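Local structure of probable glutathione reductase (Sinorhizobium meliloti, 4DNA) at residues A[8-13]-A[29-34]; A[114-119]-A[271-276]; A[138-143]-A[302-307]; A[278-283]-A[296-301]. The protein probably catalyses the NADPH-dependent reduction of glutathione disulfide to glutathione, working as an FAD-containing homodimer. One frame throughout, in Å; residues are numbered along the deposited sequence.

Contact 1: residues A[8-13]-A[29-34]; sequences LFVIGG and KKVAIA. With FAD (flavin-adenine dinucleotide), chain C.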
# COMPACT_ATOMS: atom_id res chain seq x y z
N LEU A 8 27.34 -7.83 30.25
CA LEU A 8 26.71 -6.71 29.57
C LEU A 8 25.53 -6.12 30.32
O LEU A 8 24.46 -6.73 30.36
CB LEU A 8 26.24 -7.13 28.17
CG LEU A 8 25.50 -6.02 27.43
CD1 LEU A 8 26.46 -5.00 26.83
CD2 LEU A 8 24.61 -6.60 26.35
N PHE A 9 25.70 -4.92 30.88
CA PHE A 9 24.57 -4.17 31.39
C PHE A 9 24.02 -3.23 30.31
O PHE A 9 24.78 -2.55 29.62
CB PHE A 9 24.92 -3.38 32.65
CG PHE A 9 23.72 -2.99 33.47
CD1 PHE A 9 22.94 -1.89 33.11
CD2 PHE A 9 23.34 -3.73 34.57
CE1 PHE A 9 21.82 -1.53 33.85
CE2 PHE A 9 22.23 -3.38 35.31
CZ PHE A 9 21.47 -2.28 34.95
N VAL A 10 22.69 -3.23 30.18
CA VAL A 10 21.97 -2.39 29.23
C VAL A 10 21.10 -1.41 30.02
O VAL A 10 20.19 -1.83 30.74
CB VAL A 10 21.05 -3.24 28.32
CG1 VAL A 10 20.16 -2.37 27.47
CG2 VAL A 10 21.86 -4.17 27.44
N ILE A 11 21.37 -0.12 29.90
CA ILE A 11 20.52 0.87 30.55
C ILE A 11 19.46 1.38 29.58
O ILE A 11 19.79 2.04 28.59
CB ILE A 11 21.31 2.09 31.07
CG1 ILE A 11 22.53 1.65 31.87
CG2 ILE A 11 20.41 2.96 31.93
CD1 ILE A 11 23.47 2.79 32.24
N GLY A 12 18.20 1.07 29.87
CA GLY A 12 17.08 1.54 29.06
C GLY A 12 16.37 0.41 28.36
O GLY A 12 17.00 -0.34 27.62
N GLY A 13 15.06 0.27 28.58
CA GLY A 13 14.31 -0.87 28.08
C GLY A 13 13.42 -0.54 26.90
O GLY A 13 12.33 -1.10 26.76
N LYS A 29 25.47 -14.96 27.18
CA LYS A 29 26.19 -13.93 27.93
C LYS A 29 25.40 -13.55 29.17
O LYS A 29 24.16 -13.49 29.13
CB LYS A 29 26.42 -12.67 27.08
CG LYS A 29 27.14 -12.87 25.74
CD LYS A 29 28.65 -13.03 25.90
CE LYS A 29 29.32 -13.34 24.56
NZ LYS A 29 30.70 -13.87 24.71
N LYS A 30 26.10 -13.31 30.27
CA LYS A 30 25.48 -12.72 31.45
C LYS A 30 25.05 -11.29 31.11
O LYS A 30 25.89 -10.39 30.98
CB LYS A 30 26.48 -12.69 32.60
CG LYS A 30 26.57 -13.97 33.42
CD LYS A 30 25.95 -13.74 34.79
CE LYS A 30 26.92 -14.14 35.90
NZ LYS A 30 26.66 -13.35 37.13
N VAL A 31 23.74 -11.07 30.95
CA VAL A 31 23.21 -9.75 30.61
C VAL A 31 22.28 -9.26 31.72
O VAL A 31 21.57 -10.06 32.33
CB VAL A 31 22.43 -9.76 29.26
CG1 VAL A 31 21.91 -8.38 28.90
CG2 VAL A 31 23.29 -10.30 28.13
N ALA A 32 22.28 -7.96 31.99
CA ALA A 32 21.29 -7.35 32.87
C ALA A 32 20.66 -6.11 32.21
O ALA A 32 21.33 -5.38 31.48
CB ALA A 32 21.92 -7.00 34.21
N ILE A 33 19.37 -5.87 32.46
CA ILE A 33 18.69 -4.72 31.86
C ILE A 33 17.74 -4.00 32.83
O ILE A 33 16.96 -4.64 33.54
CB ILE A 33 17.98 -5.08 30.52
CG1 ILE A 33 17.26 -3.86 29.92
CG2 ILE A 33 17.06 -6.29 30.69
CD1 ILE A 33 16.98 -3.94 28.43
N ALA A 34 17.83 -2.67 32.85
CA ALA A 34 17.02 -1.86 33.75
C ALA A 34 16.12 -0.86 33.02
O ALA A 34 16.60 -0.06 32.21
CB ALA A 34 17.93 -1.12 34.73
PA FAD C . 13.29 4.50 23.87
O1A FAD C . 13.11 6.01 23.95
O2A FAD C . 12.37 3.62 23.05
O5B FAD C . 13.30 3.90 25.36
C5B FAD C . 14.46 3.93 26.20
C4B FAD C . 13.97 3.55 27.59
O4B FAD C . 14.92 3.82 28.61
C3B FAD C . 12.72 4.35 27.93
O3B FAD C . 11.65 3.44 28.19
C2B FAD C . 13.12 5.18 29.14
O2B FAD C . 12.03 5.34 30.04
C1B FAD C . 14.26 4.38 29.75
N9A FAD C . 15.24 5.19 30.50
C8A FAD C . 15.57 6.47 30.22
N7A FAD C . 16.52 6.95 31.06
C5A FAD C . 16.82 5.95 31.90
C6A FAD C . 17.76 5.81 33.02
N6A FAD C . 18.51 6.89 33.36
N1A FAD C . 17.80 4.62 33.67
C2A FAD C . 17.01 3.58 33.29
N3A FAD C . 16.13 3.65 32.27
C4A FAD C . 15.99 4.79 31.54
N1 FAD C . 9.59 5.98 15.08
C2 FAD C . 9.29 5.31 13.94
O2 FAD C . 10.18 4.64 13.37
N3 FAD C . 8.05 5.35 13.41
C4 FAD C . 7.04 6.06 13.95
O4 FAD C . 5.90 6.06 13.42
C4X FAD C . 7.31 6.82 15.19
N5 FAD C . 6.34 7.55 15.81
C5X FAD C . 6.63 8.23 16.95
C6 FAD C . 5.64 8.98 17.58
C7 FAD C . 5.92 9.69 18.75
C7M FAD C . 4.81 10.49 19.39
C8 FAD C . 7.29 9.64 19.35
C8M FAD C . 7.65 10.37 20.61
C9 FAD C . 8.28 8.89 18.72
C9A FAD C . 8.00 8.19 17.55
N10 FAD C . 9.02 7.44 16.92
C10 FAD C . 8.69 6.74 15.74
C1' FAD C . 10.37 7.40 17.51
C2' FAD C . 10.67 6.13 18.28
O2' FAD C . 9.67 5.94 19.29
C3' FAD C . 12.07 6.19 18.89
O3' FAD C . 12.98 6.58 17.86
C4' FAD C . 12.52 4.85 19.48
O4' FAD C . 11.71 4.53 20.62
C5' FAD C . 13.98 4.91 19.91
O5' FAD C . 14.16 4.05 21.04
P FAD C . 15.45 4.10 22.01
O1P FAD C . 16.18 2.77 21.93
O2P FAD C . 16.20 5.39 21.80
O3P FAD C . 14.82 4.16 23.49
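Leu8 pairs with Val31 at the start of two parallel strands, its N bonded to Lys30 O (3.0 Å) and its O taking Ala32 N. Its CD2 lies 4.1 Å from Val31 CG1, the two side chains side by side and pointing the same way. Phe9 turns to the other face of the sheet. With CG anti to the backbone N (chi1 -160°), its ring leans over the neighbouring strand: CD2 meets Ala32 CB at 3.6 Å, CZ meets Ala34 CB at 3.7 Å, and Ala32 O sits over one ring face toward the rim. Val10 returns to the face of Leu8; its N binds Ala32 O (2.9 Å), its O receives Ala34 N, and its CG1 packs 3.7 Å from Ile33 CD1. Ile11 sets CG2 against the adenine, 3.5 Å from FAD N1A. The ladder closes where Gly12 N reaches Ala34 O at 3.1 Å. Gly12 CA lies against FAD O4B, where a side chain would run into that ribose oxygen. Gly12 fits the first glycine of a Rossmann-type GxGxxG pattern in the beta-alpha-beta unit whose crossover is helix 15-25. Ala24 of that helix lies against Leu8 and Val31, Ala115 of strand 115-117 against Phe9, Ile11 and Ala34, and strand 137-139 adjoins strand 6-11 on the side away from strand 31-35.

Contact 2: residues A[114-119]-A[271-276]; sequences RAELAG and NGLGLE. With FAD (flavin-adenine dinucleotide), chain C.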
# COMPACT_ATOMS: atom_id res chain seq x y z
N ARG A 114 15.50 2.65 37.80
CA ARG A 114 16.37 3.54 37.06
C ARG A 114 17.81 3.11 37.37
O ARG A 114 18.10 2.64 38.48
CB ARG A 114 16.11 5.00 37.47
CG ARG A 114 17.02 6.03 36.82
CD ARG A 114 16.83 7.40 37.43
NE ARG A 114 17.89 8.32 36.99
CZ ARG A 114 17.90 8.96 35.83
NH1 ARG A 114 16.91 8.80 34.95
NH2 ARG A 114 18.91 9.76 35.53
N ALA A 115 18.70 3.22 36.38
CA ALA A 115 20.12 2.91 36.56
C ALA A 115 21.00 4.12 36.25
O ALA A 115 20.76 4.85 35.27
CB ALA A 115 20.53 1.72 35.72
N GLU A 116 22.01 4.35 37.09
CA GLU A 116 22.99 5.40 36.85
C GLU A 116 24.40 4.83 36.84
O GLU A 116 24.62 3.67 37.18
CB GLU A 116 22.88 6.51 37.88
CG GLU A 116 22.02 7.68 37.44
CD GLU A 116 21.68 8.62 38.59
OE1 GLU A 116 22.60 9.03 39.34
OE2 GLU A 116 20.47 8.94 38.74
N LEU A 117 25.34 5.68 36.45
CA LEU A 117 26.72 5.25 36.30
C LEU A 117 27.61 5.69 37.44
O LEU A 117 27.71 6.89 37.73
CB LEU A 117 27.28 5.75 34.97
CG LEU A 117 26.86 4.91 33.78
CD1 LEU A 117 26.99 5.70 32.49
CD2 LEU A 117 27.72 3.66 33.72
N ALA A 118 28.23 4.70 38.07
CA ALA A 118 29.31 4.90 39.03
C ALA A 118 30.64 5.13 38.29
O ALA A 118 30.85 6.21 37.71
CB ALA A 118 29.41 3.70 39.97
N GLY A 119 31.52 4.12 38.30
CA GLY A 119 32.77 4.13 37.53
C GLY A 119 32.55 4.04 36.02
O GLY A 119 31.55 4.54 35.49
N ASN A 271 20.80 14.08 31.65
CA ASN A 271 20.97 14.77 32.93
C ASN A 271 20.97 13.83 34.12
O ASN A 271 20.10 12.96 34.24
CB ASN A 271 19.90 15.85 33.10
CG ASN A 271 20.24 17.11 32.34
OD1 ASN A 271 21.33 17.68 32.50
ND2 ASN A 271 19.32 17.56 31.50
N GLY A 272 21.96 14.01 34.99
CA GLY A 272 22.11 13.18 36.18
C GLY A 272 22.00 11.70 35.87
O GLY A 272 21.29 10.97 36.56
N LEU A 273 22.68 11.28 34.79
CA LEU A 273 22.78 9.87 34.42
C LEU A 273 24.15 9.33 34.84
O LEU A 273 24.43 8.14 34.69
CB LEU A 273 22.55 9.70 32.92
CG LEU A 273 22.65 8.30 32.29
CD1 LEU A 273 21.75 7.28 32.98
CD2 LEU A 273 22.33 8.35 30.81
N GLY A 274 25.00 10.22 35.36
CA GLY A 274 26.31 9.84 35.85
C GLY A 274 27.35 9.78 34.74
O GLY A 274 28.42 9.19 34.92
N LEU A 275 27.03 10.39 33.59
CA LEU A 275 27.92 10.39 32.42
C LEU A 275 29.25 11.06 32.71
O LEU A 275 30.30 10.54 32.37
CB LEU A 275 27.26 11.10 31.23
CG LEU A 275 25.93 10.57 30.69
CD1 LEU A 275 25.61 11.29 29.40
CD2 LEU A 275 25.99 9.06 30.47
N GLU A 276 29.17 12.23 33.33
CA GLU A 276 30.32 13.07 33.68
C GLU A 276 31.34 12.30 34.53
O GLU A 276 32.52 12.31 34.23
CB GLU A 276 29.84 14.34 34.38
CG GLU A 276 28.57 14.16 35.24
CD GLU A 276 27.24 14.12 34.46
OE1 GLU A 276 27.18 14.62 33.31
OE2 GLU A 276 26.24 13.59 35.00
PA FAD C . 13.29 4.50 23.87
O1A FAD C . 13.11 6.01 23.95
O2A FAD C . 12.37 3.62 23.05
O5B FAD C . 13.30 3.90 25.36
C5B FAD C . 14.46 3.93 26.20
C4B FAD C . 13.97 3.55 27.59
O4B FAD C . 14.92 3.82 28.61
C3B FAD C . 12.72 4.35 27.93
O3B FAD C . 11.65 3.44 28.19
C2B FAD C . 13.12 5.18 29.14
O2B FAD C . 12.03 5.34 30.04
C1B FAD C . 14.26 4.38 29.75
N9A FAD C . 15.24 5.19 30.50
C8A FAD C . 15.57 6.47 30.22
N7A FAD C . 16.52 6.95 31.06
C5A FAD C . 16.82 5.95 31.90
C6A FAD C . 17.76 5.81 33.02
N6A FAD C . 18.51 6.89 33.36
N1A FAD C . 17.80 4.62 33.67
C2A FAD C . 17.01 3.58 33.29
N3A FAD C . 16.13 3.65 32.27
C4A FAD C . 15.99 4.79 31.54
N1 FAD C . 9.59 5.98 15.08
C2 FAD C . 9.29 5.31 13.94
O2 FAD C . 10.18 4.64 13.37
N3 FAD C . 8.05 5.35 13.41
C4 FAD C . 7.04 6.06 13.95
O4 FAD C . 5.90 6.06 13.42
C4X FAD C . 7.31 6.82 15.19
N5 FAD C . 6.34 7.55 15.81
C5X FAD C . 6.63 8.23 16.95
C6 FAD C . 5.64 8.98 17.58
C7 FAD C . 5.92 9.69 18.75
C7M FAD C . 4.81 10.49 19.39
C8 FAD C . 7.29 9.64 19.35
C8M FAD C . 7.65 10.37 20.61
C9 FAD C . 8.28 8.89 18.72
C9A FAD C . 8.00 8.19 17.55
N10 FAD C . 9.02 7.44 16.92
C10 FAD C . 8.69 6.74 15.74
C1' FAD C . 10.37 7.40 17.51
C2' FAD C . 10.67 6.13 18.28
O2' FAD C . 9.67 5.94 19.29
C3' FAD C . 12.07 6.19 18.89
O3' FAD C . 12.98 6.58 17.86
C4' FAD C . 12.52 4.85 19.48
O4' FAD C . 11.71 4.53 20.62
C5' FAD C . 13.98 4.91 19.91
O5' FAD C . 14.16 4.05 21.04
P FAD C . 15.45 4.10 22.01
O1P FAD C . 16.18 2.77 21.93
O2P FAD C . 16.20 5.39 21.80
O3P FAD C . 14.82 4.16 23.49
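Leu117 N bonds to Leu273 O (3.2 Å, N-H...O angle 146°), tying the short strand 115-117 to a loop without regular structure. The backbones come nearest at Leu117 and Gly274, whose CA atoms are 4.6 Å apart. At Gly274 a CB would strike Leu117 O, so the approach depends on a residue without a side chain. Arg114, with CG anti to the backbone N (chi1 177°) and an extended chain, carries its guanidinium over to the loop. NH2 gives a hydrogen bond to Gly272 O (2.9 Å); the oxygen lies in the guanidinium plane, whereas the nitrogen stands above the carbonyl plane. NE gives a nearly straight hydrogen bond, part of a salt bridge, to the anti lone pair of Glu116 OE2 (3.2 Å), and NH1 forms a second salt bridge, with Glu36. Together these bonds fix the group's rotation. Strand 115-117 is an outermost strand of the antiparallel sheet with 122-125 and 130-134, beside the adenine end of the FAD site. FAD N6A lies over one guanidinium face, and Ala115 N donates to FAD N1A at 3.2 Å. Leu273 CD1 is 3.3 Å from FAD N6A. Farther from the cofactor, Leu117 CD1 and Leu275 CD2 touch at 4.0 Å, the two side chains crossing obliquely.

Contact 3: residues A[138-143]-A[302-307]; sequences VIAVGG and YALGDV. With FAD (flavin-adenine dinucleotide), chain C.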
# COMPACT_ATOMS: atom_id res chain seq x y z
N VAL A 138 25.73 -0.78 27.57
CA VAL A 138 25.01 -0.12 26.51
C VAL A 138 24.04 0.90 27.07
O VAL A 138 23.21 0.58 27.92
CB VAL A 138 24.27 -1.13 25.63
CG1 VAL A 138 23.31 -0.42 24.68
CG2 VAL A 138 25.28 -1.96 24.85
N ILE A 139 24.14 2.14 26.61
CA ILE A 139 23.25 3.19 27.06
C ILE A 139 22.17 3.44 25.99
O ILE A 139 22.34 4.25 25.08
CB ILE A 139 24.06 4.47 27.38
CG1 ILE A 139 24.99 4.20 28.54
CG2 ILE A 139 23.14 5.62 27.74
CD1 ILE A 139 26.04 5.27 28.71
N ALA A 140 21.06 2.72 26.12
CA ALA A 140 19.95 2.83 25.18
C ALA A 140 18.79 3.52 25.87
O ALA A 140 17.69 2.97 25.99
CB ALA A 140 19.56 1.47 24.66
N VAL A 141 19.05 4.74 26.29
CA VAL A 141 18.23 5.47 27.24
C VAL A 141 17.13 6.31 26.57
O VAL A 141 16.14 6.67 27.22
CB VAL A 141 19.18 6.30 28.15
CG1 VAL A 141 18.79 7.75 28.25
CG2 VAL A 141 19.33 5.64 29.51
N GLY A 142 17.30 6.61 25.29
CA GLY A 142 16.36 7.47 24.56
C GLY A 142 16.24 8.88 25.12
O GLY A 142 16.94 9.24 26.07
N GLY A 143 15.35 9.67 24.52
CA GLY A 143 15.08 11.04 24.97
C GLY A 143 13.70 11.20 25.59
O GLY A 143 13.11 10.22 26.04
N TYR A 302 28.98 1.71 25.19
CA TYR A 302 28.32 2.08 23.94
C TYR A 302 27.02 2.84 24.16
O TYR A 302 26.36 2.70 25.21
CB TYR A 302 27.98 0.86 23.11
CG TYR A 302 29.14 0.01 22.68
CD1 TYR A 302 29.79 -0.84 23.58
CD2 TYR A 302 29.56 0.02 21.35
CE1 TYR A 302 30.84 -1.65 23.17
CE2 TYR A 302 30.61 -0.78 20.93
CZ TYR A 302 31.25 -1.62 21.84
OH TYR A 302 32.29 -2.41 21.41
N ALA A 303 26.65 3.63 23.16
CA ALA A 303 25.40 4.37 23.13
C ALA A 303 24.69 4.19 21.79
O ALA A 303 25.32 4.21 20.74
CB ALA A 303 25.65 5.84 23.41
N LEU A 304 23.37 4.01 21.83
CA LEU A 304 22.56 3.80 20.63
C LEU A 304 21.11 4.18 20.90
O LEU A 304 20.66 4.22 22.05
CB LEU A 304 22.66 2.34 20.14
CG LEU A 304 22.42 1.20 21.13
CD1 LEU A 304 20.98 0.75 21.06
CD2 LEU A 304 23.35 0.02 20.87
N GLY A 305 20.36 4.47 19.84
CA GLY A 305 18.98 4.92 19.98
C GLY A 305 18.87 6.43 19.92
O GLY A 305 19.82 7.12 19.48
N ASP A 306 17.73 6.95 20.36
CA ASP A 306 17.41 8.37 20.25
C ASP A 306 18.32 9.25 21.10
O ASP A 306 18.41 10.45 20.87
CB ASP A 306 15.95 8.63 20.60
CG ASP A 306 15.01 8.21 19.49
OD1 ASP A 306 15.48 7.55 18.52
OD2 ASP A 306 13.80 8.53 19.58
N VAL A 307 19.01 8.63 22.06
CA VAL A 307 19.99 9.32 22.90
C VAL A 307 21.20 9.84 22.10
O VAL A 307 21.94 10.70 22.60
CB VAL A 307 20.45 8.42 24.08
CG1 VAL A 307 21.26 7.23 23.59
CG2 VAL A 307 21.24 9.24 25.10
PA FAD C . 13.29 4.50 23.87
O1A FAD C . 13.11 6.01 23.95
O2A FAD C . 12.37 3.62 23.05
O5B FAD C . 13.30 3.90 25.36
C5B FAD C . 14.46 3.93 26.20
C4B FAD C . 13.97 3.55 27.59
O4B FAD C . 14.92 3.82 28.61
C3B FAD C . 12.72 4.35 27.93
O3B FAD C . 11.65 3.44 28.19
C2B FAD C . 13.12 5.18 29.14
O2B FAD C . 12.03 5.34 30.04
C1B FAD C . 14.26 4.38 29.75
N9A FAD C . 15.24 5.19 30.50
C8A FAD C . 15.57 6.47 30.22
N7A FAD C . 16.52 6.95 31.06
C5A FAD C . 16.82 5.95 31.90
C6A FAD C . 17.76 5.81 33.02
N6A FAD C . 18.51 6.89 33.36
N1A FAD C . 17.80 4.62 33.67
C2A FAD C . 17.01 3.58 33.29
N3A FAD C . 16.13 3.65 32.27
C4A FAD C . 15.99 4.79 31.54
N1 FAD C . 9.59 5.98 15.08
C2 FAD C . 9.29 5.31 13.94
O2 FAD C . 10.18 4.64 13.37
N3 FAD C . 8.05 5.35 13.41
C4 FAD C . 7.04 6.06 13.95
O4 FAD C . 5.90 6.06 13.42
C4X FAD C . 7.31 6.82 15.19
N5 FAD C . 6.34 7.55 15.81
C5X FAD C . 6.63 8.23 16.95
C6 FAD C . 5.64 8.98 17.58
C7 FAD C . 5.92 9.69 18.75
C7M FAD C . 4.81 10.49 19.39
C8 FAD C . 7.29 9.64 19.35
C8M FAD C . 7.65 10.37 20.61
C9 FAD C . 8.28 8.89 18.72
C9A FAD C . 8.00 8.19 17.55
N10 FAD C . 9.02 7.44 16.92
C10 FAD C . 8.69 6.74 15.74
C1' FAD C . 10.37 7.40 17.51
C2' FAD C . 10.67 6.13 18.28
O2' FAD C . 9.67 5.94 19.29
C3' FAD C . 12.07 6.19 18.89
O3' FAD C . 12.98 6.58 17.86
C4' FAD C . 12.52 4.85 19.48
O4' FAD C . 11.71 4.53 20.62
C5' FAD C . 13.98 4.91 19.91
O5' FAD C . 14.16 4.05 21.04
P FAD C . 15.45 4.10 22.01
O1P FAD C . 16.18 2.77 21.93
O2P FAD C . 16.20 5.39 21.80
O3P FAD C . 14.82 4.16 23.49
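At the edge of the FAD domain's parallel sheet, Val138 and Ile139 pair with Tyr302 and Ala303 before both segments turn toward the cofactor. Ile139 N donates to Tyr302 O at 2.7 Å, while the return bond from Leu304 N to Ile139 O is weak. Val138 CG1 meets Leu304 CD2 at 3.8 Å. Leu304 holds CG between its backbone N and carbonyl carbon (chi1 51°), with CD1 against Ala140 CB and CD2 toward Val138. Val307 CG1 packs against Ile139 O. The loops beyond the strands grip the pyrophosphate and ribityl chain, as in other pyridine nucleotide-disulfide oxidoreductases of this class. Asp306 N bonds to FAD O2P at 2.6 Å, and the carboxylate straddles the ribityl hydroxyl, with OD1 2.8 Å and OD2 2.7 Å from FAD O3'. An alanine in place of Asp306 would probably leave that hydroxyl without its carboxylate mate and the ribityl chain freer to turn. Glycines admit the phosphates: a CB on Gly142 would collide with FAD O1A, and one on Gly305 with FAD O2P. Val141 packs on the adenine, its CG2 3.5 Å from FAD N7A. Tyr302 OH is hydrogen-bonded to Glu328, and its ring meets Phe324 edge-to-face.

Contact 4: residues A[278-283]-A[296-301]; sequences AGVRTN and TSTPGI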
# COMPACT_ATOMS: atom_id res chain seq x y z
N ALA A 278 31.71 9.24 34.44
CA ALA A 278 32.25 8.20 33.56
C ALA A 278 32.99 8.74 32.32
O ALA A 278 33.33 7.97 31.42
CB ALA A 278 31.13 7.24 33.15
N GLY A 279 33.24 10.04 32.28
CA GLY A 279 33.97 10.67 31.17
C GLY A 279 33.30 10.62 29.80
O GLY A 279 33.95 10.93 28.79
N VAL A 280 32.02 10.24 29.75
CA VAL A 280 31.25 10.10 28.51
C VAL A 280 30.89 11.47 27.92
O VAL A 280 29.94 12.12 28.35
CB VAL A 280 29.96 9.25 28.67
CG1 VAL A 280 29.11 9.30 27.41
CG2 VAL A 280 30.28 7.80 29.02
N ARG A 281 31.67 11.89 26.92
CA ARG A 281 31.50 13.15 26.20
C ARG A 281 30.07 13.35 25.67
O ARG A 281 29.43 12.40 25.18
CB ARG A 281 32.48 13.22 25.03
CG ARG A 281 33.63 14.19 25.17
CD ARG A 281 34.00 14.66 23.77
NE ARG A 281 35.38 15.12 23.66
CZ ARG A 281 35.96 15.45 22.51
NH1 ARG A 281 35.28 15.36 21.36
NH2 ARG A 281 37.23 15.87 22.49
N THR A 282 29.61 14.60 25.74
CA THR A 282 28.25 14.96 25.35
C THR A 282 28.28 16.27 24.59
O THR A 282 29.00 17.19 24.97
CB THR A 282 27.34 15.08 26.60
OG1 THR A 282 26.11 14.42 26.35
CG2 THR A 282 27.06 16.55 27.00
N ASN A 283 27.49 16.37 23.52
CA ASN A 283 27.42 17.61 22.76
C ASN A 283 26.53 18.66 23.41
O ASN A 283 25.92 18.42 24.45
CB ASN A 283 27.05 17.36 21.30
CG ASN A 283 25.58 17.03 21.09
OD1 ASN A 283 24.75 17.16 21.99
ND2 ASN A 283 25.26 16.60 19.88
N THR A 296 30.96 5.18 22.69
CA THR A 296 31.07 6.44 23.41
C THR A 296 32.54 6.77 23.51
O THR A 296 33.39 6.02 23.02
CB THR A 296 30.53 6.34 24.85
OG1 THR A 296 31.43 5.57 25.66
CG2 THR A 296 29.15 5.72 24.89
N SER A 297 32.85 7.88 24.17
CA SER A 297 34.22 8.28 24.37
C SER A 297 34.88 7.49 25.51
O SER A 297 36.07 7.64 25.76
CB SER A 297 34.31 9.78 24.62
OG SER A 297 33.72 10.10 25.86
N THR A 298 34.11 6.65 26.20
CA THR A 298 34.68 5.72 27.17
C THR A 298 34.66 4.29 26.62
O THR A 298 33.61 3.81 26.19
CB THR A 298 33.95 5.77 28.52
OG1 THR A 298 33.87 7.12 28.96
CG2 THR A 298 34.70 4.95 29.57
N PRO A 299 35.83 3.63 26.62
CA PRO A 299 36.09 2.29 26.10
C PRO A 299 35.01 1.24 26.32
O PRO A 299 34.46 0.72 25.34
CB PRO A 299 37.38 1.91 26.80
CG PRO A 299 38.13 3.20 26.81
CD PRO A 299 37.10 4.30 26.95
N GLY A 300 34.70 0.92 27.57
CA GLY A 300 33.74 -0.17 27.82
C GLY A 300 32.29 0.11 27.48
O GLY A 300 31.44 -0.77 27.63
N ILE A 301 31.99 1.32 27.00
CA ILE A 301 30.63 1.82 26.94
C ILE A 301 30.18 2.17 25.54
O ILE A 301 30.88 2.87 24.82
CB ILE A 301 30.44 3.09 27.80
CG1 ILE A 301 30.85 2.85 29.25
CG2 ILE A 301 28.99 3.54 27.76
CD1 ILE A 301 30.91 4.11 30.07
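Thr298 and Ser297 carry the polar link through their hydroxyls, to Ala278 and Arg281. Thr298 OG1 donates to Ala278 O at 2.7 Å, approaching in the carbonyl plane; OG1 is anti to its own carbonyl carbon and beside the backbone N (chi1 -51°). Ser297 OG accepts a nearly straight bond from Arg281 N (2.9 Å, 171°) and lies 3.1 Å from Gly279 O. A valine in place of Thr298 would probably leave Ala278 O without this hydroxyl partner and the two segments less firmly tied. The donor side is braced internally: Thr296 OG1 accepts from Thr298 N at 2.9 Å, an ST turn, and a type I beta turn follows from Thr298 to Ile301, with Ile301 N bonded to Thr298 O. Both segments belong to the loop between strands 266-268 and 301-303, the latter an edge strand of the FAD domain's parallel sheet, and Gly300 is already bonded through its backbone to Ile137. Apolar contact centres on Val280. Its CG2 touches Ile301 CD1 at 3.9 Å and its CG1 reaches Thr296 CB at 4.2 Å, both at a slant, while the Thr298 side chain crosses it at about a right angle. Ile288 lies against both Val280 and Thr296. Arg281 sends its guanidinium away.

Overall arrangement
Contacts 1 and 3 are buried and belong to one parallel sheet, joined where strand 6-11 runs beside strand 137-139: Ile11 N and O probably bond to Val138 O and Ala140 N. Contact 1 is a full backbone ladder; contact 3 has a shorter one and adds an acidic side chain on FAD. Both place glycines where the chain meets the cofactor. Contact 2 is partly buried and relies more on charge, yet it touches the same cofactor; its Leu117 packs on Ile139. Contact 4, also partly buried, stands apart from FAD and uses hydroxyl-to-backbone bonds. It adjoins contact 3 through Ile301 and Ile139, and contact 2 through a probable Leu275 O to Val280 N bond.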